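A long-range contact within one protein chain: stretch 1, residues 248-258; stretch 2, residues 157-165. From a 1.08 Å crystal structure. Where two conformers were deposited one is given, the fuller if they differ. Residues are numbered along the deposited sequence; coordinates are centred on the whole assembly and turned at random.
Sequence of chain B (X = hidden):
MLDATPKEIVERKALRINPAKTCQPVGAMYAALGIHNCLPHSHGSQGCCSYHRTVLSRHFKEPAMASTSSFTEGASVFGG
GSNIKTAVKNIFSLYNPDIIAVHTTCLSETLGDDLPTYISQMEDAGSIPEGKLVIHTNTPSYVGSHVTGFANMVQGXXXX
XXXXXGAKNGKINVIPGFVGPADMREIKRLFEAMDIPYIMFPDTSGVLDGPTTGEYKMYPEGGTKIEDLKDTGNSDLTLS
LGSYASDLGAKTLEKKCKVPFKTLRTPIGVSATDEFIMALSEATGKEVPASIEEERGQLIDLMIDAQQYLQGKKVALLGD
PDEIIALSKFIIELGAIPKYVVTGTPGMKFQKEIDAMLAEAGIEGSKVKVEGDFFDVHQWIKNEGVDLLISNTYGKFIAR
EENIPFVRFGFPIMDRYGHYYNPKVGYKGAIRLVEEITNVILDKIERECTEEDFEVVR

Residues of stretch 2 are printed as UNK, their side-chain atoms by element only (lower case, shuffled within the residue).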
ATOM      1  N   LEU B 248      30.279   6.252  17.316  1.00 11.38           N
ATOM      2  CA  LEU B 248      31.335   7.244  17.464  1.00 12.67           C
ATOM      3  C   LEU B 248      30.941   8.277  18.515  1.00 11.92           C
ATOM      4  O   LEU B 248      31.722   8.628  19.401  1.00 12.94           O
ATOM      5  CB  LEU B 248      31.675   7.896  16.139  1.00 12.99           C
ATOM      6  CG  LEU B 248      32.789   8.946  16.213  1.00 13.33           C
ATOM      7  CD1 LEU B 248      34.117   8.355  16.605  1.00 15.72           C
ATOM      8  CD2 LEU B 248      32.925   9.671  14.875  1.00 14.59           C
ATOM      9  N   GLY B 249      29.715   8.760  18.432  1.00 11.95           N
ATOM     10  CA  GLY B 249      29.232   9.710  19.416  1.00 12.40           C
ATOM     11  C   GLY B 249      29.204   9.126  20.832  1.00 12.80           C
ATOM     12  O   GLY B 249      29.633   9.766  21.812  1.00 13.40           O
ATOM     13  N   ALA B 250      28.706   7.890  20.953  1.00 12.28           N
ATOM     14  CA  ALA B 250      28.613   7.242  22.271  1.00 12.21           C
ATOM     15  C   ALA B 250      29.988   7.037  22.899  1.00 13.50           C
ATOM     16  O   ALA B 250      30.187   7.293  24.105  1.00 14.57           O
ATOM     17  CB  ALA B 250      27.891   5.932  22.170  1.00 12.26           C
ATOM     18  N   LYS B 251      30.945   6.581  22.102  1.00 12.88           N
ATOM     19  CA  LYS B 251      32.311   6.379  22.566  1.00 14.46           C
ATOM     20  C   LYS B 251      32.994   7.693  22.930  1.00 14.45           C
ATOM     21  O   LYS B 251      33.760   7.771  23.905  1.00 15.73           O
ATOM     22  CB  LYS B 251      33.109   5.632  21.486  1.00 15.50           C
ATOM     23  CG  LYS B 251      32.689   4.195  21.276  1.00 23.50           C
ATOM     24  CD  LYS B 251      33.421   3.482  20.128  1.00 31.89           C
ATOM     25  CE  LYS B 251      32.992   2.025  20.058  1.00 41.78           C
ATOM     26  NZ  LYS B 251      33.662   1.281  18.951  1.00 59.36           N
ATOM     27  N   THR B 252      32.743   8.721  22.145  1.00 13.98           N
ATOM     28  CA  THR B 252      33.333  10.031  22.404  1.00 14.66           C
ATOM     29  C   THR B 252      32.809  10.564  23.745  1.00 14.41           C
ATOM     30  O   THR B 252      33.567  11.133  24.537  1.00 16.56           O
ATOM     31  CB  THR B 252      33.037  11.009  21.246  1.00 16.17           C
ATOM     32  OG1 THR B 252      33.574  10.479  20.030  1.00 16.82           O
ATOM     33  CG2 THR B 252      33.657  12.383  21.476  1.00 17.16           C
ATOM     34  N   LEU B 253      31.516  10.366  23.998  1.00 13.63           N
ATOM     35  CA  LEU B 253      30.903  10.792  25.243  1.00 15.37           C
ATOM     36  C   LEU B 253      31.465  10.013  26.437  1.00 14.75           C
ATOM     37  O   LEU B 253      31.660  10.566  27.531  1.00 16.46           O
ATOM     38  CB  LEU B 253      29.380  10.643  25.149  1.00 14.93           C
ATOM     39  CG  LEU B 253      28.586  11.173  26.340  1.00 17.75           C
ATOM     40  CD1 LEU B 253      28.911  12.603  26.709  1.00 17.24           C
ATOM     41  CD2 LEU B 253      27.102  11.011  26.051  1.00 20.31           C
ATOM     42  N   GLU B 254      31.728   8.711  26.243  1.00 14.82           N
ATOM     43  CA  GLU B 254      32.347   7.930  27.297  1.00 14.89           C
ATOM     44  C   GLU B 254      33.737   8.506  27.653  1.00 16.49           C
ATOM     45  O   GLU B 254      34.088   8.679  28.836  1.00 18.36           O
ATOM     46  CB  GLU B 254      32.457   6.452  26.920  1.00 15.90           C
ATOM     47  CG  GLU B 254      33.014   5.599  28.068  1.00 20.29           C
ATOM     48  CD  GLU B 254      33.255   4.149  27.716  1.00 32.20           C
ATOM     49  OE1 GLU B 254      32.990   3.294  28.592  1.00 70.59           O
ATOM     50  OE2 GLU B 254      33.710   3.864  26.576  1.00 40.01           O
ATOM     51  N   LYS B 255      34.522   8.826  26.629  1.00 16.51           N
ATOM     52  CA  LYS B 255      35.864   9.329  26.843  0.50 17.08           C
ATOM     53  C   LYS B 255      35.820  10.706  27.503  1.00 16.94           C
ATOM     54  O   LYS B 255      36.591  10.993  28.455  1.00 20.32           O
ATOM     55  CB  LYS B 255      36.626   9.416  25.534  0.50 16.38           C
ATOM     56  CG  LYS B 255      37.008   8.069  24.958  0.50 16.95           C
ATOM     57  CD  LYS B 255      37.593   8.240  23.568  0.50 21.61           C
ATOM     58  CE  LYS B 255      37.507   6.978  22.733  0.50 33.98           C
ATOM     59  NZ  LYS B 255      38.229   5.850  23.373  0.50 43.19           N
ATOM     60  N   LYS B 256      34.937  11.579  27.036  1.00 16.86           N
ATOM     61  CA  LYS B 256      34.890  12.954  27.528  1.00 17.52           C
ATOM     62  C   LYS B 256      34.287  13.069  28.927  1.00 17.12           C
ATOM     63  O   LYS B 256      34.795  13.814  29.771  1.00 19.38           O
ATOM     64  CB  LYS B 256      34.097  13.838  26.581  1.00 15.72           C
ATOM     65  CG  LYS B 256      34.212  15.324  26.873  1.00 16.28           C
ATOM     66  CD  LYS B 256      33.264  16.135  26.003  1.00 16.15           C
ATOM     67  CE  LYS B 256      33.437  17.624  26.234  1.00 17.09           C
ATOM     68  NZ  LYS B 256      32.404  18.459  25.600  1.00 16.58           N
ATOM     69  N   CYS B 257      33.202  12.323  29.151  1.00 17.86           N
ATOM     70  CA  CYS B 257      32.325  12.552  30.315  1.00 16.58           C
ATOM     71  C   CYS B 257      32.156  11.339  31.203  1.00 17.04           C
ATOM     72  O   CYS B 257      31.445  11.431  32.208  1.00 18.17           O
ATOM     73  CB  CYS B 257      30.955  13.063  29.861  1.00 16.72           C
ATOM     74  SG  CYS B 257      30.986  14.587  28.881  1.00 17.96           S
ATOM     75  N   LYS B 258      32.784  10.217  30.833  1.00 17.21           N
ATOM     76  CA  LYS B 258      32.757   8.990  31.614  1.00 20.14           C
ATOM     77  C   LYS B 258      31.357   8.372  31.697  1.00 19.63           C
ATOM     78  O   LYS B 258      31.040   7.625  32.602  1.00 24.09           O
ATOM     79  CB  LYS B 258      33.377   9.179  33.009  1.00 23.61           C
ATOM     80  CG  LYS B 258      34.725   9.857  33.014  1.00 31.61           C
ATOM     81  CD  LYS B 258      35.155  10.125  34.459  1.00 50.63           C
ATOM     82  CE  LYS B 258      36.353  11.067  34.525  1.00 91.49           C
ATOM     83  NZ  LYS B 258      36.943  11.160  35.894  1.00131.59           N
ATOM     84  N   UNK B 157      28.751  17.323  18.222  1.00 11.53           N
ATOM     85  CA  UNK B 157      27.864  17.723  19.310  1.00 12.52           C
ATOM     86  C   UNK B 157      28.468  17.363  20.662  1.00 13.07           C
ATOM     87  O   UNK B 157      28.557  18.201  21.580  1.00 13.58           O
ATOM     88  c   UNK B 157      24.513  16.762  17.534  1.00 15.58           C
ATOM     89  c   UNK B 157      26.476  17.055  19.153  1.00 12.87           C
ATOM     90  c   UNK B 157      25.734  17.577  17.929  1.00 14.14           C
ATOM     91  c   UNK B 157      25.654  17.227  20.419  1.00 13.75           C
ATOM     92  N   UNK B 158      28.945  16.123  20.792  1.00 12.33           N
ATOM     93  CA  UNK B 158      29.577  15.695  22.050  0.56 12.16           C
ATOM     94  C   UNK B 158      30.822  16.523  22.349  1.00 12.48           C
ATOM     95  O   UNK B 158      31.017  17.019  23.470  1.00 14.44           O
ATOM     96  c   UNK B 158      29.941  14.201  22.022  0.56  9.52           C
ATOM     97  c   UNK B 158      30.707  13.815  23.281  0.56  8.47           C
ATOM     98  c   UNK B 158      28.711  13.308  21.901  0.56  9.86           C
ATOM     99  N   UNK B 159      31.679  16.672  21.348  1.00 12.82           N
ATOM    100  CA  UNK B 159      32.945  17.385  21.520  1.00 14.19           C
ATOM    101  C   UNK B 159      32.729  18.788  22.067  1.00 14.71           C
ATOM    102  O   UNK B 159      33.436  19.215  22.980  1.00 15.98           O
ATOM    103  o   UNK B 159      34.679  15.378  20.447  1.00 15.64           O
ATOM    104  c   UNK B 159      34.395  16.315  19.706  1.00 15.64           C
ATOM    105  n   UNK B 159      34.694  16.314  18.405  1.00 15.61           N
ATOM    106  c   UNK B 159      33.675  17.563  20.201  1.00 13.32           C
ATOM    107  N   UNK B 160      31.752  19.515  21.538  1.00 13.51           N
ATOM    108  CA  UNK B 160      31.524  20.896  21.949  1.00 14.23           C
ATOM    109  C   UNK B 160      30.614  21.076  23.129  1.00 15.32           C
ATOM    110  O   UNK B 160      30.824  22.019  23.884  1.00 18.36           O
ATOM    111  c   UNK B 160      33.356  23.940  18.894  1.00 16.89           C
ATOM    112  c   UNK B 160      32.460  23.461  19.825  1.00 15.35           C
ATOM    113  c   UNK B 160      32.372  21.366  18.715  1.00 13.85           C
ATOM    114  c   UNK B 160      33.282  21.824  17.778  1.00 13.99           C
ATOM    115  c   UNK B 160      31.932  22.181  19.753  1.00 13.74           C
ATOM    116  c   UNK B 160      33.772  23.114  17.857  1.00 14.34           C
ATOM    117  c   UNK B 160      30.924  21.689  20.780  1.00 14.57           C
ATOM    118  o   UNK B 160      34.646  23.621  16.933  1.00 17.53           O
ATOM    119  N   UNK B 161      29.603  20.208  23.286  1.00 14.27           N
ATOM    120  CA  UNK B 161      28.538  20.493  24.240  1.00 14.19           C
ATOM    121  C   UNK B 161      28.501  19.629  25.508  1.00 14.09           C
ATOM    122  O   UNK B 161      28.221  20.134  26.590  1.00 16.33           O
ATOM    123  c   UNK B 161      25.665  21.263  21.772  1.00 18.02           C
ATOM    124  c   UNK B 161      27.048  21.400  22.371  1.00 17.15           C
ATOM    125  c   UNK B 161      27.187  20.444  23.533  1.00 14.33           C
ATOM    126  c   UNK B 161      27.351  22.853  22.722  1.00 22.43           C
ATOM    127  N   UNK B 162      28.714  18.321  25.372  1.00 14.63           N
ATOM    128  CA  UNK B 162      28.450  17.441  26.510  1.00 16.37           C
ATOM    129  C   UNK B 162      29.362  17.777  27.685  1.00 15.85           C
ATOM    130  O   UNK B 162      30.570  17.906  27.504  1.00 16.87           O
ATOM    131  o   UNK B 162      27.874  15.601  25.028  1.00 14.81           O
ATOM    132  c   UNK B 162      28.694  15.995  26.134  1.00 15.96           C
ATOM    133  N   UNK B 163      28.786  17.859  28.874  1.00 16.59           N
ATOM    134  CA  UNK B 163      29.610  18.152  30.069  1.00 17.52           C
ATOM    135  C   UNK B 163      29.094  17.425  31.288  1.00 18.72           C
ATOM    136  O   UNK B 163      27.869  17.416  31.549  1.00 19.53           O
ATOM    137  c   UNK B 163      29.706  19.649  30.342  1.00 23.51           C
ATOM    138  o   UNK B 163      31.541  21.717  32.802  1.00123.71           O
ATOM    139  c   UNK B 163      30.750  21.422  31.876  1.00 80.09           C
ATOM    140  o   UNK B 163      30.207  22.276  31.144  1.00121.13           O
ATOM    141  c   UNK B 163      30.433  19.952  31.651  1.00 45.83           C
ATOM    142  N   UNK B 164      30.005  16.769  31.997  1.00 18.60           N
ATOM    143  CA  UNK B 164      29.708  16.146  33.275  1.00 18.21           C
ATOM    144  C   UNK B 164      30.005  17.176  34.352  1.00 20.90           C
ATOM    145  O   UNK B 164      31.145  17.558  34.523  1.00 24.27           O
ATOM    146  c   UNK B 164      30.293  14.158  34.716  1.00 24.71           C
ATOM    147  n   UNK B 164      30.504  12.844  34.651  1.00 25.06           N
ATOM    148  o   UNK B 164      29.897  14.724  35.749  1.00 23.85           O
ATOM    149  c   UNK B 164      30.584  14.924  33.437  1.00 20.57           C
ATOM    150  N   UNK B 165      28.960  17.669  34.989  1.00 20.08           N
ATOM    151  CA  UNK B 165      29.098  18.696  36.017  1.00 21.40           C
ATOM    152  C   UNK B 165      28.965  18.110  37.413  1.00 22.47           C
ATOM    153  O   UNK B 165      28.920  18.856  38.394  1.00 29.02           O
ATOM    154  o   UNK B 165      26.736  19.183  35.941  1.00 23.09           O
ATOM    155  c   UNK B 165      28.173  20.440  34.529  1.00 24.62           C
ATOM    156  c   UNK B 165      28.038  19.777  35.864  1.00 23.51           C
TER
HETATM  157  O   HOH W   1      33.101  21.058  26.033  1.00 47.03           O

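Position 157 carries four side-chain carbons, forked at the first, with one arm two carbons long. This is Ile-157, which lies on the helix but makes no contact with stretch 1.

At position 158 a single carbon bears two more, three in all and no heteroatom. One of the two terminal carbons lies 3.7 Å from CG2 of Thr-252 and 3.6 Å from CA of Leu-253; the other approaches O of Gly-249 at 3.7 Å. The short fork identifies Val-158. Its side chain is a knob set among Gly-249, Thr-252, Leu-253 and Lys-256, with CG1 3.9 Å from CB of Leu-253.

Position 159 has two carbons, the second carrying one oxygen and one nitrogen, an amide. CB points away, but the end of the side chain comes nearer, with the oxygen 3.3 Å from CG2 of Thr-252. This is Asn-159.

A carbon followed by a six-carbon ring bearing one oxygen marks position 160 as Tyr-160. The ring is turned from stretch 1, and its hydroxyl is satisfied elsewhere in the structure. The backbone takes part through a water, which donates to O of Tyr-160 (3.3 Å) and accepts from NZ of Lys-256 (2.7 Å).

Position 161 has four carbons forked at the second, so it is Leu-161; its side chain also points away.

One carbon and one oxygen make up the side chain at position 162. The carbon packs 3.4 Å from CD1 of Leu-253 and 3.8 Å from SG of Cys-257. This is Ser-162.

Three carbons, the last holding two oxygens, form a carboxylate at position 163: Glu-163. It extends away, while its backbone N lies 3.9 Å from SG of Cys-257.

Position 164 again shows two carbons with an oxygen and a nitrogen on the second, and the nitrogen approaches O of Cys-257. In Asn-164, ND2 donates to O of Cys-257 at 3.0 Å, with an N-H...O angle of 174°.

At position 165 one carbon bears an oxygen and a carbon; Thr-165 is beyond reach.

The contact thus joins an apolar and a polar part. Two helices running in similar directions, 26° apart, pack around Val-158. Beyond it, the extended Lys-256 places NZ among backbone carbonyls, donating to O of Val-158 (2.9 Å), O of Asn-159 (2.9 Å) and O of Ser-162 (2.7 Å). Asn-164, in the loop after the second helix, adds a hydrogen bond from ND2 to O of Cys-257, the last residue of the first helix.

Stretch 2, residues 157-165: IVNYLSENT
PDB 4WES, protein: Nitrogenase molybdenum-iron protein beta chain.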